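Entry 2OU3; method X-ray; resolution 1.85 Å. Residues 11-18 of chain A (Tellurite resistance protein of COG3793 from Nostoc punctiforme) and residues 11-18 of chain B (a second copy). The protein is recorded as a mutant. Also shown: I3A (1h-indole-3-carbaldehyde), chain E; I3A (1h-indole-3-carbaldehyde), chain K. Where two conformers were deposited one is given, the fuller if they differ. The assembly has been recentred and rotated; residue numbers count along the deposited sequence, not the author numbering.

Chain A, residues 11-18: SWIINWFF
Chain B, residues 11-18: SWIINWFF

Both stretches are helical throughout, and each helix begins earlier in its chain. Their N-to-C directions differ by 50°, and the axes approach to 13.9 Å. Ile A13 and Ile B13 are in register, with CA atoms 9.3 Å apart. Side chains span the gap between the backbones. The contact buries 251 Å² in total and is nearly symmetric. No direct hydrogen bond crosses it.

Ser B11 lies out of reach of chain A. Its chi1 is m, and OG is hydrogen-bonded elsewhere in the structure.

Trp B12 points its CA-to-CB bond sideways. With chi1 t and chi2 93°, the indole still extends to chain A. Its CZ3 lies 3.9 Å from Phe A17 CZ, which sits at the indole edge. The two rings are oblique, with planes at 61°.

The CA-to-CB bond of Ile B13 points toward chain A, with chi1 t and chi2 p. Its CD1 meets Ile A13 CD1 at 3.9 Å and Phe A17 CE2 at 4.0 Å. The slim aliphatic ends meet at one side of the contact, beside the phenylalanine ring edges.

Ile B14 is buried but out of reach of chain A, with both chi angles m. Asn B15 is also out of reach, with chi1 t and chi2 -99°; its ND2 is hydrogen-bonded to a residue just outside the stretch.

The CA-to-CB bond of Trp B16 points toward chain A, with chi1 t and chi2 -99°. The edge of Phe A17 is directed at its face. The five-membered ring and the phenyl ring have centroids 5.2 Å apart and planes at 61°. Trp B16 NE1 is 3.7 Å from Phe A17 CE1. The indole also supplies a polar link: Trp B16 NE1 donates to O of water 1 at 2.8 Å, and Trp A16 NE1 donates to the same O at 3.1 Å. This water satisfies both indole nitrogens in an otherwise apolar contact.

Phe B17 has chi1 m and chi2 -60°. Its CA-to-CB bond is sideways, but the ring end comes nearer. It gives 65 Å² to the contact, the most on chain B. Phe B17 CZ is 3.8 Å from Trp A12 CZ3, and Phe B17 CE2 is 4.1 Å from Ile A13 CD1. Its edge addresses the face of Trp A16, where Phe B17 CE1 is 3.6 Å from Trp A16 NE1. A flat ring suits this position between three neighbours.

Phe B18, chi1 m, is out of reach of chain A. One face receives 1h-indole-3-carbaldehyde of chain K, with Phe B18 CZ 3.6 Å from its C2.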

# COMPACT_ATOMS: atom_id res chain seq x y z
N SER A 11 -8.91 5.56 -5.20
CA SER A 11 -8.15 5.73 -6.44
C SER A 11 -6.65 5.63 -6.18
O SER A 11 -5.91 5.02 -6.96
CB SER A 11 -8.43 7.12 -7.05
OG SER A 11 -9.78 7.26 -7.40
N TRP A 12 -6.21 6.26 -5.08
CA TRP A 12 -4.79 6.32 -4.77
C TRP A 12 -4.28 4.92 -4.49
O TRP A 12 -3.29 4.49 -5.07
CB TRP A 12 -4.50 7.24 -3.57
CG TRP A 12 -3.01 7.43 -3.31
CD1 TRP A 12 -2.27 8.46 -3.72
CD2 TRP A 12 -2.13 6.56 -2.61
NE1 TRP A 12 -0.97 8.31 -3.34
CE2 TRP A 12 -0.85 7.15 -2.67
CE3 TRP A 12 -2.29 5.36 -1.95
CZ2 TRP A 12 0.26 6.58 -2.06
CZ3 TRP A 12 -1.20 4.80 -1.35
CH2 TRP A 12 0.07 5.38 -1.44
N ILE A 13 -4.97 4.19 -3.62
CA ILE A 13 -4.52 2.87 -3.22
C ILE A 13 -4.62 1.84 -4.35
O ILE A 13 -3.76 0.96 -4.50
CB ILE A 13 -5.26 2.41 -1.92
CG1 ILE A 13 -4.43 1.38 -1.15
CG2 ILE A 13 -6.67 1.89 -2.23
CD1 ILE A 13 -2.95 1.74 -1.03
N ILE A 14 -5.68 1.94 -5.15
CA ILE A 14 -5.82 1.06 -6.32
C ILE A 14 -4.69 1.34 -7.29
O ILE A 14 -4.03 0.41 -7.78
CB ILE A 14 -7.18 1.25 -7.00
CG1 ILE A 14 -8.25 0.56 -6.19
CG2 ILE A 14 -7.13 0.70 -8.41
CD1 ILE A 14 -8.14 -1.02 -6.22
N ASN A 15 -4.41 2.62 -7.53
CA ASN A 15 -3.26 2.96 -8.39
C ASN A 15 -1.92 2.48 -7.79
O ASN A 15 -1.03 1.99 -8.51
CB ASN A 15 -3.22 4.44 -8.71
CG ASN A 15 -2.08 4.80 -9.61
OD1 ASN A 15 -1.00 5.19 -9.14
ND2 ASN A 15 -2.26 4.61 -10.91
N TRP A 16 -1.77 2.63 -6.47
CA TRP A 16 -0.56 2.25 -5.81
C TRP A 16 -0.24 0.75 -6.03
O TRP A 16 0.88 0.40 -6.41
CB TRP A 16 -0.62 2.57 -4.31
CG TRP A 16 0.60 2.11 -3.58
CD1 TRP A 16 0.73 0.95 -2.83
CD2 TRP A 16 1.90 2.72 -3.60
NE1 TRP A 16 2.01 0.85 -2.36
CE2 TRP A 16 2.75 1.91 -2.82
CE3 TRP A 16 2.43 3.87 -4.19
CZ2 TRP A 16 4.09 2.22 -2.63
CZ3 TRP A 16 3.75 4.18 -3.98
CH2 TRP A 16 4.56 3.37 -3.19
N PHE A 17 -1.21 -0.11 -5.77
CA PHE A 17 -0.93 -1.55 -5.82
C PHE A 17 -1.03 -2.13 -7.22
O PHE A 17 -0.36 -3.12 -7.53
CB PHE A 17 -1.89 -2.30 -4.91
CG PHE A 17 -1.54 -2.20 -3.45
CD1 PHE A 17 -0.36 -2.75 -2.98
CD2 PHE A 17 -2.38 -1.57 -2.55
CE1 PHE A 17 -0.03 -2.69 -1.63
CE2 PHE A 17 -2.04 -1.51 -1.18
CZ PHE A 17 -0.88 -2.06 -0.74
N PHE A 18 -1.93 -1.60 -8.04
CA PHE A 18 -2.22 -2.26 -9.33
C PHE A 18 -1.90 -1.43 -10.57
O PHE A 18 -1.91 -1.99 -11.68
CB PHE A 18 -3.66 -2.75 -9.37
CG PHE A 18 -4.03 -3.57 -8.17
CD1 PHE A 18 -3.51 -4.84 -8.01
CD2 PHE A 18 -4.77 -3.01 -7.13
CE1 PHE A 18 -3.80 -5.59 -6.88
CE2 PHE A 18 -5.10 -3.76 -5.98
CZ PHE A 18 -4.58 -5.03 -5.85
N SER B 11 -6.68 -1.13 9.55
CA SER B 11 -5.61 -1.83 10.23
C SER B 11 -4.61 -2.39 9.25
O SER B 11 -3.41 -2.34 9.48
CB SER B 11 -6.18 -3.00 11.02
OG SER B 11 -6.93 -2.48 12.10
N TRP B 12 -5.13 -3.01 8.19
CA TRP B 12 -4.27 -3.70 7.23
C TRP B 12 -3.31 -2.70 6.58
O TRP B 12 -2.10 -2.91 6.56
CB TRP B 12 -5.11 -4.44 6.19
CG TRP B 12 -4.27 -5.30 5.32
CD1 TRP B 12 -4.00 -6.64 5.50
CD2 TRP B 12 -3.55 -4.91 4.16
NE1 TRP B 12 -3.18 -7.09 4.51
CE2 TRP B 12 -2.86 -6.05 3.69
CE3 TRP B 12 -3.41 -3.70 3.47
CZ2 TRP B 12 -2.06 -6.02 2.56
CZ3 TRP B 12 -2.60 -3.67 2.35
CH2 TRP B 12 -1.92 -4.83 1.92
N ILE B 13 -3.84 -1.60 6.08
CA ILE B 13 -3.05 -0.65 5.31
C ILE B 13 -2.07 0.12 6.23
O ILE B 13 -0.95 0.42 5.83
CB ILE B 13 -3.94 0.29 4.50
CG1 ILE B 13 -3.19 0.99 3.38
CG2 ILE B 13 -4.71 1.28 5.41
CD1 ILE B 13 -2.36 0.05 2.46
N ILE B 14 -2.50 0.44 7.45
CA ILE B 14 -1.59 1.08 8.41
C ILE B 14 -0.43 0.14 8.74
O ILE B 14 0.73 0.55 8.75
CB ILE B 14 -2.34 1.55 9.65
CG1 ILE B 14 -3.17 2.80 9.31
CG2 ILE B 14 -1.37 1.88 10.82
CD1 ILE B 14 -2.36 4.06 9.14
N ASN B 15 -0.72 -1.13 8.98
CA ASN B 15 0.35 -2.10 9.20
C ASN B 15 1.25 -2.24 7.98
O ASN B 15 2.45 -2.32 8.12
CB ASN B 15 -0.22 -3.46 9.56
CG ASN B 15 0.85 -4.45 9.89
OD1 ASN B 15 1.21 -5.24 9.05
ND2 ASN B 15 1.41 -4.36 11.07
N TRP B 16 0.64 -2.26 6.79
CA TRP B 16 1.36 -2.44 5.56
C TRP B 16 2.45 -1.36 5.38
O TRP B 16 3.60 -1.69 5.15
CB TRP B 16 0.40 -2.44 4.34
CG TRP B 16 1.17 -2.57 3.04
CD1 TRP B 16 1.53 -1.55 2.16
CD2 TRP B 16 1.79 -3.75 2.55
NE1 TRP B 16 2.28 -2.07 1.13
CE2 TRP B 16 2.46 -3.41 1.34
CE3 TRP B 16 1.82 -5.08 2.98
CZ2 TRP B 16 3.17 -4.34 0.60
CZ3 TRP B 16 2.52 -5.99 2.24
CH2 TRP B 16 3.17 -5.63 1.06
N PHE B 17 2.07 -0.09 5.48
CA PHE B 17 3.00 1.00 5.22
C PHE B 17 3.91 1.32 6.40
O PHE B 17 5.01 1.75 6.16
CB PHE B 17 2.25 2.29 4.84
CG PHE B 17 1.73 2.29 3.43
CD1 PHE B 17 2.59 2.16 2.36
CD2 PHE B 17 0.37 2.39 3.17
CE1 PHE B 17 2.13 2.18 1.03
CE2 PHE B 17 -0.11 2.41 1.83
CZ PHE B 17 0.78 2.30 0.78
N PHE B 18 3.43 1.17 7.64
CA PHE B 18 4.16 1.73 8.81
C PHE B 18 4.50 0.65 9.84
O PHE B 18 5.27 0.93 10.79
CB PHE B 18 3.35 2.83 9.48
CG PHE B 18 2.89 3.86 8.52
CD1 PHE B 18 3.80 4.71 7.93
CD2 PHE B 18 1.55 3.96 8.17
CE1 PHE B 18 3.37 5.65 6.99
CE2 PHE B 18 1.12 4.89 7.24
CZ PHE B 18 2.03 5.72 6.65
O I3A E . -10.29 -4.94 -7.54
C3' I3A E . -9.08 -5.09 -7.37
C3 I3A E . -8.29 -5.62 -8.50
C2 I3A E . -6.93 -5.78 -8.48
N I3A E . -6.55 -6.27 -9.71
C8 I3A E . -7.61 -6.44 -10.52
C9 I3A E . -8.83 -6.03 -9.81
C4 I3A E . -10.09 -6.06 -10.43
C5 I3A E . -10.17 -6.53 -11.72
C6 I3A E . -9.02 -6.92 -12.43
C7 I3A E . -7.77 -6.87 -11.83
O I3A K . -1.41 8.36 10.89
C3' I3A K . -0.53 7.87 10.15
C3 I3A K . 0.86 7.79 10.65
C2 I3A K . 1.89 7.24 9.94
N I3A K . 3.01 7.31 10.72
C8 I3A K . 2.79 7.84 11.93
C9 I3A K . 1.37 8.21 11.98
C4 I3A K . 0.82 8.79 13.12
C5 I3A K . 1.65 9.07 14.20
C6 I3A K . 3.02 8.75 14.16
C7 I3A K . 3.60 8.16 13.04
O HOH W 1 4.05 -0.55 -0.47